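Long-range contact in glycosyl hydrolase family 26 (Bacteroides ovatus, PDB 4ZXO), which is a beta-mannanase that probably cleaves internal beta-1,4-mannosidic bonds of galactomannan, as part of the bacterium's use of this polysaccharide: residues G26-I39 and Y293-R305. Sequence-based numbering, arbitrary orientation. Where two conformers were deposited one is given.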
ATOM      1  N   GLY A  26     -12.749   2.309 -12.887  1.00 16.06           N
ATOM      2  CA  GLY A  26     -13.265   2.090 -11.532  1.00 13.39           C
ATOM      3  C   GLY A  26     -12.116   1.981 -10.545  1.00 12.31           C
ATOM      4  O   GLY A  26     -10.959   2.232 -10.900  1.00 13.74           O
ATOM      5  N   ILE A  27     -12.465   1.573  -9.336  1.00 10.70           N
ATOM      6  CA  ILE A  27     -11.563   1.573  -8.179  1.00 10.86           C
ATOM      7  C   ILE A  27     -11.300   0.137  -7.746  1.00 10.77           C
ATOM      8  O   ILE A  27     -12.226  -0.541  -7.311  1.00 11.68           O
ATOM      9  CB  ILE A  27     -12.167   2.331  -6.989  1.00 10.37           C
ATOM     10  CG1 ILE A  27     -12.637   3.742  -7.353  1.00 10.38           C
ATOM     11  CG2 ILE A  27     -11.126   2.432  -5.864  1.00 10.37           C
ATOM     12  CD1 ILE A  27     -13.405   4.457  -6.247  1.00 10.95           C
ATOM     13  N   LEU A  28     -10.063  -0.343  -7.849  1.00  8.70           N
ATOM     14  CA  LEU A  28      -9.768  -1.690  -7.323  1.00  9.40           C
ATOM     15  C   LEU A  28      -9.926  -1.743  -5.848  1.00  9.83           C
ATOM     16  O   LEU A  28      -9.457  -0.855  -5.163  1.00  9.70           O
ATOM     17  CB  LEU A  28      -8.330  -2.096  -7.689  1.00 10.41           C
ATOM     18  CG  LEU A  28      -8.056  -2.262  -9.200  1.00 11.86           C
ATOM     19  CD1 LEU A  28      -6.524  -2.081  -9.487  1.00 13.37           C
ATOM     20  CD2 LEU A  28      -8.567  -3.607  -9.684  1.00 11.22           C
ATOM     21  N   PHE A  29     -10.563  -2.798  -5.339  1.00  9.86           N
ATOM     22  CA  PHE A  29     -10.662  -2.961  -3.905  1.00  8.88           C
ATOM     23  C   PHE A  29      -9.530  -3.805  -3.361  1.00  8.15           C
ATOM     24  O   PHE A  29      -9.226  -4.868  -3.934  1.00  8.15           O
ATOM     25  CB  PHE A  29     -11.978  -3.614  -3.519  1.00 10.70           C
ATOM     26  CG  PHE A  29     -12.165  -3.685  -2.019  1.00 10.71           C
ATOM     27  CD1 PHE A  29     -12.495  -2.532  -1.287  1.00 11.29           C
ATOM     28  CD2 PHE A  29     -11.917  -4.850  -1.326  1.00 10.84           C
ATOM     29  CE1 PHE A  29     -12.620  -2.579   0.130  1.00 11.52           C
ATOM     30  CE2 PHE A  29     -12.040  -4.890   0.075  1.00 11.86           C
ATOM     31  CZ  PHE A  29     -12.399  -3.768   0.799  1.00 11.97           C
ATOM     32  N   GLY A  30      -8.960  -3.375  -2.217  1.00  8.09           N
ATOM     33  CA  GLY A  30      -7.797  -4.000  -1.642  1.00  9.24           C
ATOM     34  C   GLY A  30      -7.946  -4.420  -0.182  1.00  8.65           C
ATOM     35  O   GLY A  30      -8.703  -3.806   0.581  1.00  7.44           O
ATOM     36  N   HIS A  31      -7.157  -5.414   0.214  1.00  9.53           N
ATOM     37  CA  HIS A  31      -7.096  -5.819   1.595  1.00  9.47           C
ATOM     38  C   HIS A  31      -5.675  -6.295   1.929  1.00  9.85           C
ATOM     39  O   HIS A  31      -5.095  -7.127   1.206  1.00 10.24           O
ATOM     40  CB  HIS A  31      -8.110  -6.945   1.821  1.00 10.01           C
ATOM     41  CG  HIS A  31      -8.213  -7.406   3.259  1.00 10.26           C
ATOM     42  ND1 HIS A  31      -8.399  -8.735   3.596  1.00 10.85           N
ATOM     43  CD2 HIS A  31      -8.181  -6.718   4.429  1.00 10.43           C
ATOM     44  CE1 HIS A  31      -8.474  -8.851   4.916  1.00 10.89           C
ATOM     45  NE2 HIS A  31      -8.318  -7.639   5.448  1.00 10.88           N
ATOM     46  N   HIS A  32      -5.141  -5.816   3.034  1.00  9.56           N
ATOM     47  CA  HIS A  32      -3.839  -6.242   3.527  1.00  8.06           C
ATOM     48  C   HIS A  32      -3.889  -7.666   4.104  1.00  8.78           C
ATOM     49  O   HIS A  32      -4.826  -8.058   4.813  1.00 10.52           O
ATOM     50  CB  HIS A  32      -3.329  -5.252   4.610  1.00  8.24           C
ATOM     51  CG  HIS A  32      -1.877  -5.421   4.941  1.00  8.28           C
ATOM     52  ND1 HIS A  32      -0.852  -4.893   4.153  1.00  8.08           N
ATOM     53  CD2 HIS A  32      -1.271  -6.080   5.965  1.00  9.11           C
ATOM     54  CE1 HIS A  32       0.319  -5.221   4.690  1.00  8.49           C
ATOM     55  NE2 HIS A  32       0.088  -5.922   5.806  1.00  9.44           N
ATOM     56  N   ASP A  33      -2.866  -8.428   3.745  1.00  9.53           N
ATOM     57  CA  ASP A  33      -2.636  -9.815   4.211  1.00  9.83           C
ATOM     58  C   ASP A  33      -3.837 -10.721   3.876  1.00 11.01           C
ATOM     59  O   ASP A  33      -4.097 -11.701   4.569  1.00 10.64           O
ATOM     60  CB  ASP A  33      -2.301  -9.815   5.718  1.00  9.22           C
ATOM     61  CG  ASP A  33      -0.841  -9.495   5.972  1.00 10.00           C
ATOM     62  OD1 ASP A  33      -0.047  -9.604   5.005  1.00 11.61           O
ATOM     63  OD2 ASP A  33      -0.499  -9.128   7.122  1.00 10.67           O
ATOM     64  N   ASP A  34      -4.536 -10.392   2.777  1.00 10.34           N
ATOM     65  CA  ASP A  34      -5.835 -10.994   2.531  1.00 10.48           C
ATOM     66  C   ASP A  34      -5.811 -12.522   2.420  1.00 10.56           C
ATOM     67  O   ASP A  34      -6.702 -13.211   2.965  1.00 11.07           O
ATOM     68  CB  ASP A  34      -6.411 -10.428   1.222  1.00 10.93           C
ATOM     69  CG  ASP A  34      -7.838 -10.918   0.989  1.00 11.29           C
ATOM     70  OD1 ASP A  34      -8.736 -10.552   1.793  1.00 11.94           O
ATOM     71  OD2 ASP A  34      -8.057 -11.703   0.042  1.00 11.65           O
ATOM     72  N   THR A  35      -4.795 -13.050   1.744  1.00 10.50           N
ATOM     73  CA  THR A  35      -4.689 -14.487   1.564  1.00 11.20           C
ATOM     74  C   THR A  35      -3.692 -15.142   2.499  1.00 13.18           C
ATOM     75  O   THR A  35      -3.449 -16.361   2.399  1.00 15.78           O
ATOM     76  CB  THR A  35      -4.305 -14.807   0.116  1.00 12.36           C
ATOM     77  OG1 THR A  35      -3.248 -13.900  -0.282  1.00 13.54           O
ATOM     78  CG2 THR A  35      -5.509 -14.603  -0.799  1.00 13.41           C
ATOM     79  N   ALA A  36      -3.146 -14.365   3.433  1.00 12.86           N
ATOM     80  CA  ALA A  36      -2.244 -14.937   4.435  1.00 12.91           C
ATOM     81  C   ALA A  36      -2.995 -15.443   5.681  1.00 13.74           C
ATOM     82  O   ALA A  36      -2.636 -16.486   6.242  1.00 15.20           O
ATOM     83  CB  ALA A  36      -1.195 -13.908   4.834  1.00 11.72           C
ATOM     84  N   TYR A  37      -3.997 -14.683   6.133  1.00 13.20           N
ATOM     85  CA  TYR A  37      -4.761 -15.075   7.341  1.00 12.22           C
ATOM     86  C   TYR A  37      -5.995 -14.174   7.450  1.00 12.50           C
ATOM     87  O   TYR A  37      -6.159 -13.231   6.677  1.00 12.47           O
ATOM     88  CB  TYR A  37      -3.871 -14.977   8.614  1.00 11.86           C
ATOM     89  CG  TYR A  37      -3.279 -13.591   8.789  1.00 11.47           C
ATOM     90  CD1 TYR A  37      -4.079 -12.523   9.209  1.00 10.68           C
ATOM     91  CD2 TYR A  37      -1.932 -13.348   8.510  1.00 11.83           C
ATOM     92  CE1 TYR A  37      -3.564 -11.246   9.375  1.00 11.30           C
ATOM     93  CE2 TYR A  37      -1.389 -12.079   8.672  1.00 11.45           C
ATOM     94  CZ  TYR A  37      -2.215 -11.020   9.068  1.00 12.36           C
ATOM     95  OH  TYR A  37      -1.712  -9.732   9.155  1.00 13.27           O
ATOM     96  N   GLY A  38      -6.858 -14.453   8.421  1.00 13.45           N
ATOM     97  CA  GLY A  38      -8.024 -13.627   8.673  1.00 13.32           C
ATOM     98  C   GLY A  38      -8.592 -14.021  10.011  1.00 15.20           C
ATOM     99  O   GLY A  38      -7.920 -14.706  10.814  1.00 15.26           O
ATOM    100  N   ILE A  39      -9.820 -13.589  10.294  1.00 15.48           N
ATOM    101  CA  ILE A  39     -10.376 -13.877  11.616  1.00 16.60           C
ATOM    102  C   ILE A  39     -10.624 -15.395  11.749  1.00 17.92           C
ATOM    103  O   ILE A  39     -11.368 -15.985  10.976  1.00 18.38           O
ATOM    104  CB  ILE A  39     -11.642 -13.048  11.854  1.00 17.74           C
ATOM    105  CG1 ILE A  39     -11.291 -11.555  11.780  1.00 19.08           C
ATOM    106  CG2 ILE A  39     -12.253 -13.400  13.192  1.00 18.52           C
ATOM    107  CD1 ILE A  39     -10.070 -11.155  12.650  1.00 19.23           C
ATOM    108  N   TYR A 293     -14.137  10.439  -6.588  1.00 14.29           N
ATOM    109  CA  TYR A 293     -12.735  10.721  -6.899  1.00 12.91           C
ATOM    110  C   TYR A 293     -12.177   9.625  -7.764  1.00 11.61           C
ATOM    111  O   TYR A 293     -12.562   8.474  -7.618  1.00 12.82           O
ATOM    112  CB  TYR A 293     -11.897  10.822  -5.610  1.00 13.16           C
ATOM    113  CG  TYR A 293     -12.408  11.876  -4.672  1.00 12.21           C
ATOM    114  CD1 TYR A 293     -12.052  13.236  -4.850  1.00 12.21           C
ATOM    115  CD2 TYR A 293     -13.263  11.548  -3.617  1.00 12.21           C
ATOM    116  CE1 TYR A 293     -12.521  14.187  -4.006  1.00 12.57           C
ATOM    117  CE2 TYR A 293     -13.761  12.530  -2.804  1.00 12.33           C
ATOM    118  CZ  TYR A 293     -13.365  13.823  -2.963  1.00 12.02           C
ATOM    119  OH  TYR A 293     -13.854  14.823  -2.127  1.00 13.67           O
ATOM    120  N   PRO A 294     -11.223   9.974  -8.636  1.00 11.96           N
ATOM    121  CA  PRO A 294     -10.679   9.000  -9.609  1.00 11.21           C
ATOM    122  C   PRO A 294      -9.636   8.078  -9.012  1.00 10.64           C
ATOM    123  O   PRO A 294      -8.513   7.998  -9.490  1.00 12.15           O
ATOM    124  CB  PRO A 294     -10.073   9.885 -10.704  1.00 12.74           C
ATOM    125  CG  PRO A 294      -9.668  11.196  -9.916  1.00 13.55           C
ATOM    126  CD  PRO A 294     -10.703  11.351  -8.825  1.00 12.62           C
ATOM    127  N   LEU A 295     -10.005   7.385  -7.956  1.00 10.15           N
ATOM    128  CA  LEU A 295      -9.038   6.536  -7.287  1.00  9.46           C
ATOM    129  C   LEU A 295      -8.711   5.314  -8.121  1.00  9.93           C
ATOM    130  O   LEU A 295      -9.619   4.653  -8.679  1.00 10.50           O
ATOM    131  CB  LEU A 295      -9.580   6.019  -5.955  1.00 10.54           C
ATOM    132  CG  LEU A 295      -9.955   7.106  -4.959  1.00 11.55           C
ATOM    133  CD1 LEU A 295     -10.341   6.405  -3.644  1.00 12.30           C
ATOM    134  CD2 LEU A 295      -8.809   8.022  -4.689  1.00 14.51           C
ATOM    135  N   SER A 296      -7.429   4.927  -8.142  1.00  8.52           N
ATOM    136  CA  SER A 296      -7.066   3.673  -8.805  0.50  8.31           C
ATOM    137  C   SER A 296      -7.360   2.472  -7.935  1.00  9.12           C
ATOM    138  O   SER A 296      -7.655   1.390  -8.458  1.00 10.03           O
ATOM    139  CB  SER A 296      -5.597   3.639  -9.178  0.50  7.27           C
ATOM    140  OG  SER A 296      -5.301   4.693 -10.057  0.50  6.18           O
ATOM    141  N   TYR A 297      -7.223   2.647  -6.608  1.00  8.07           N
ATOM    142  CA  TYR A 297      -7.562   1.576  -5.693  1.00  8.85           C
ATOM    143  C   TYR A 297      -7.813   2.147  -4.301  1.00  9.23           C
ATOM    144  O   TYR A 297      -7.470   3.314  -4.012  1.00  9.51           O
ATOM    145  CB  TYR A 297      -6.487   0.469  -5.639  1.00  9.61           C
ATOM    146  CG  TYR A 297      -5.068   0.849  -5.231  1.00 10.48           C
ATOM    147  CD1 TYR A 297      -4.594   0.685  -3.915  1.00 11.23           C
ATOM    148  CD2 TYR A 297      -4.192   1.365  -6.190  1.00 10.49           C
ATOM    149  CE1 TYR A 297      -3.236   1.000  -3.600  1.00 10.59           C
ATOM    150  CE2 TYR A 297      -2.902   1.667  -5.908  1.00 11.68           C
ATOM    151  CZ  TYR A 297      -2.416   1.495  -4.627  1.00 11.10           C
ATOM    152  OH  TYR A 297      -1.095   1.871  -4.430  1.00 11.63           O
ATOM    153  N   VAL A 298      -8.482   1.342  -3.476  1.00  9.24           N
ATOM    154  CA  VAL A 298      -8.751   1.650  -2.070  1.00  9.04           C
ATOM    155  C   VAL A 298      -8.437   0.391  -1.307  1.00  8.33           C
ATOM    156  O   VAL A 298      -8.947  -0.690  -1.675  1.00 11.23           O
ATOM    157  CB  VAL A 298     -10.235   2.077  -1.798  1.00 10.40           C
ATOM    158  CG1 VAL A 298     -11.228   1.084  -2.279  1.00 12.93           C
ATOM    159  CG2 VAL A 298     -10.471   2.315  -0.288  1.00 11.06           C
ATOM    160  N   LEU A 299      -7.646   0.495  -0.242  1.00  7.63           N
ATOM    161  CA  LEU A 299      -7.205  -0.701   0.446  1.00  6.94           C
ATOM    162  C   LEU A 299      -7.542  -0.590   1.907  1.00  6.92           C
ATOM    163  O   LEU A 299      -7.228   0.411   2.538  1.00  7.11           O
ATOM    164  CB  LEU A 299      -5.681  -0.875   0.271  1.00  8.78           C
ATOM    165  CG  LEU A 299      -5.190  -2.187   0.907  1.00  9.64           C
ATOM    166  CD1 LEU A 299      -4.316  -3.007  -0.038  1.00 10.33           C
ATOM    167  CD2 LEU A 299      -4.484  -1.874   2.193  1.00  8.84           C
ATOM    168  N   VAL A 300      -8.177  -1.620   2.451  1.00  6.95           N
ATOM    169  CA  VAL A 300      -8.454  -1.632   3.897  1.00  7.98           C
ATOM    170  C   VAL A 300      -7.469  -2.579   4.592  1.00  8.69           C
ATOM    171  O   VAL A 300      -6.918  -3.546   3.990  1.00  8.70           O
ATOM    172  CB  VAL A 300      -9.907  -2.057   4.234  1.00 10.03           C
ATOM    173  CG1 VAL A 300     -10.911  -1.107   3.557  1.00 10.89           C
ATOM    174  CG2 VAL A 300     -10.163  -3.523   3.918  1.00 10.44           C
ATOM    175  N   TRP A 301      -7.254  -2.319   5.885  1.00  9.79           N
ATOM    176  CA  TRP A 301      -6.155  -2.962   6.611  1.00  9.63           C
ATOM    177  C   TRP A 301      -6.503  -4.405   7.026  1.00 10.74           C
ATOM    178  O   TRP A 301      -7.580  -4.915   6.707  1.00 10.79           O
ATOM    179  CB  TRP A 301      -5.754  -2.097   7.823  1.00  9.60           C
ATOM    180  CG  TRP A 301      -4.339  -2.406   8.317  1.00 11.30           C
ATOM    181  CD1 TRP A 301      -3.958  -2.874   9.581  1.00 13.31           C
ATOM    182  CD2 TRP A 301      -3.117  -2.316   7.558  1.00 12.63           C
ATOM    183  NE1 TRP A 301      -2.590  -3.064   9.623  1.00 14.34           N
ATOM    184  CE2 TRP A 301      -2.055  -2.742   8.400  1.00 13.67           C
ATOM    185  CE3 TRP A 301      -2.823  -1.882   6.257  1.00 13.49           C
ATOM    186  CZ2 TRP A 301      -0.715  -2.711   7.981  1.00 14.84           C
ATOM    187  CZ3 TRP A 301      -1.496  -1.884   5.826  1.00 14.84           C
ATOM    188  CH2 TRP A 301      -0.463  -2.309   6.692  1.00 14.93           C
ATOM    189  N   ARG A 302      -5.537  -5.080   7.644  1.00 10.11           N
ATOM    190  CA  ARG A 302      -5.572  -6.540   7.829  1.00 10.17           C
ATOM    191  C   ARG A 302      -6.619  -7.037   8.799  1.00 10.88           C
ATOM    192  O   ARG A 302      -7.150  -6.282   9.603  1.00 11.95           O
ATOM    193  CB  ARG A 302      -4.182  -7.051   8.280  1.00 10.13           C
ATOM    194  CG  ARG A 302      -3.799  -6.622   9.684  1.00 11.54           C
ATOM    195  CD  ARG A 302      -2.286  -6.670   9.905  1.00 13.28           C
ATOM    196  NE  ARG A 302      -2.023  -6.483  11.348  1.00 14.02           N
ATOM    197  CZ  ARG A 302      -1.955  -7.475  12.253  1.00 14.57           C
ATOM    198  NH1 ARG A 302      -2.073  -8.783  11.890  1.00 13.87           N
ATOM    199  NH2 ARG A 302      -1.804  -7.151  13.545  1.00 17.41           N
ATOM    200  N   ASN A 303      -6.957  -8.313   8.658  1.00 10.93           N
ATOM    201  CA  ASN A 303      -7.863  -8.968   9.619  1.00 10.65           C
ATOM    202  C   ASN A 303      -7.028  -9.808  10.555  1.00 11.99           C
ATOM    203  O   ASN A 303      -6.653 -10.930  10.217  1.00 13.24           O
ATOM    204  CB  ASN A 303      -8.906  -9.816   8.872  1.00 11.13           C
ATOM    205  CG  ASN A 303     -10.018  -8.968   8.268  1.00 11.31           C
ATOM    206  OD1 ASN A 303      -9.865  -7.745   8.127  1.00 12.65           O
ATOM    207  ND2 ASN A 303     -11.131  -9.611   7.905  1.00 11.76           N
ATOM    208  N   ALA A 304      -6.650  -9.236  11.702  1.00 13.14           N
ATOM    209  CA  ALA A 304      -5.592  -9.824  12.540  1.00 14.17           C
ATOM    210  C   ALA A 304      -6.016 -11.094  13.257  1.00 16.18           C
ATOM    211  O   ALA A 304      -6.777 -11.052  14.235  1.00 16.69           O
ATOM    212  CB  ALA A 304      -5.098  -8.783  13.569  1.00 13.92           C
ATOM    213  N   ARG A 305      -5.472 -12.206  12.829  1.00 15.58           N
ATOM    214  CA  ARG A 305      -5.849 -13.493  13.378  1.00 18.29           C
ATOM    215  C   ARG A 305      -5.488 -13.562  14.830  1.00 19.16           C
ATOM    216  O   ARG A 305      -6.145 -14.232  15.567  1.00 20.14           O
ATOM    217  CB  ARG A 305      -5.254 -14.634  12.579  1.00 20.91           C
ATOM    218  CG  ARG A 305      -3.832 -15.052  12.879  1.00 25.78           C
ATOM    219  CD  ARG A 305      -2.806 -14.078  12.370  1.00 28.30           C
ATOM    220  NE  ARG A 305      -1.514 -14.652  12.062  1.00 26.99           N
ATOM    221  CZ  ARG A 305      -0.422 -13.924  11.969  1.00 27.57           C
ATOM    222  NH1 ARG A 305      -0.498 -12.638  12.195  1.00 27.75           N
ATOM    223  NH2 ARG A 305       0.703 -14.441  11.630  1.00 26.68           N
TER
HETATM  224  O   HOH W   1      -8.462   1.117 -11.120  1.00 13.12           O
HETATM  225  O   HOH W   2      -5.973 -10.013   6.610  1.00 11.37           O
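Five backbone hydrogen bonds join Leu28, Gly30 and His32 to Ser296, Val298 and Val300, alternating in the pattern of a parallel pair; Val300 N to Gly30 O, at 2.9 Å, is the straightest (N-H...O 169°). Strands 27-32 and 295-300 are the first and last main strands of a TIM barrel, so their pairing closes it, consistent with the family 26 glycoside hydrolase fold. Beyond the strands, Arg302 NH1 donates to Tyr37 OH at 2.9 Å, the hydroxyl lying near the guanidinium plane, while NH2 forms a salt bridge with Glu306. His31 ND1 is tied to Asp34 OD1 at 2.6 Å, and its NE2 gives Asn303 OD1 a weak hydrogen bond of 3.1 Å; this amide oxygen also accepts from Tyr312 N and Ala313 N, and ND2 binds Asp49. Tyr37 CG sits between its backbone N and carbonyl carbon (chi1 56°), which presents one ring face to Arg305: the guanidinium lies flat on it, planes 3° apart, while Arg305 NH2 donates to Asp77 O and NE forms a salt bridge with Glu42. With an alanine at Tyr37, the Arg305 guanidinium would probably lose its stacking surface and Arg302 NH1 this acceptor. His32 stacks face to face on the six-membered ring of Trp301, centroids 3.9 Å apart, and His32 ND1 is hydrogen-bonded to Ser62 OG. Packing alternates along the strands: Phe29 meets Val298 and Val300 on one face of the sheet, whereas Leu28 meets Tyr297 on the other. Gly30 leaves room there, since a CB would clash with Leu299 CD1. Near Gly26, Ile27 CG2 rests 3.8 Å from Val298 CG1, and one water donates to both Gly26 O and Ser296 O.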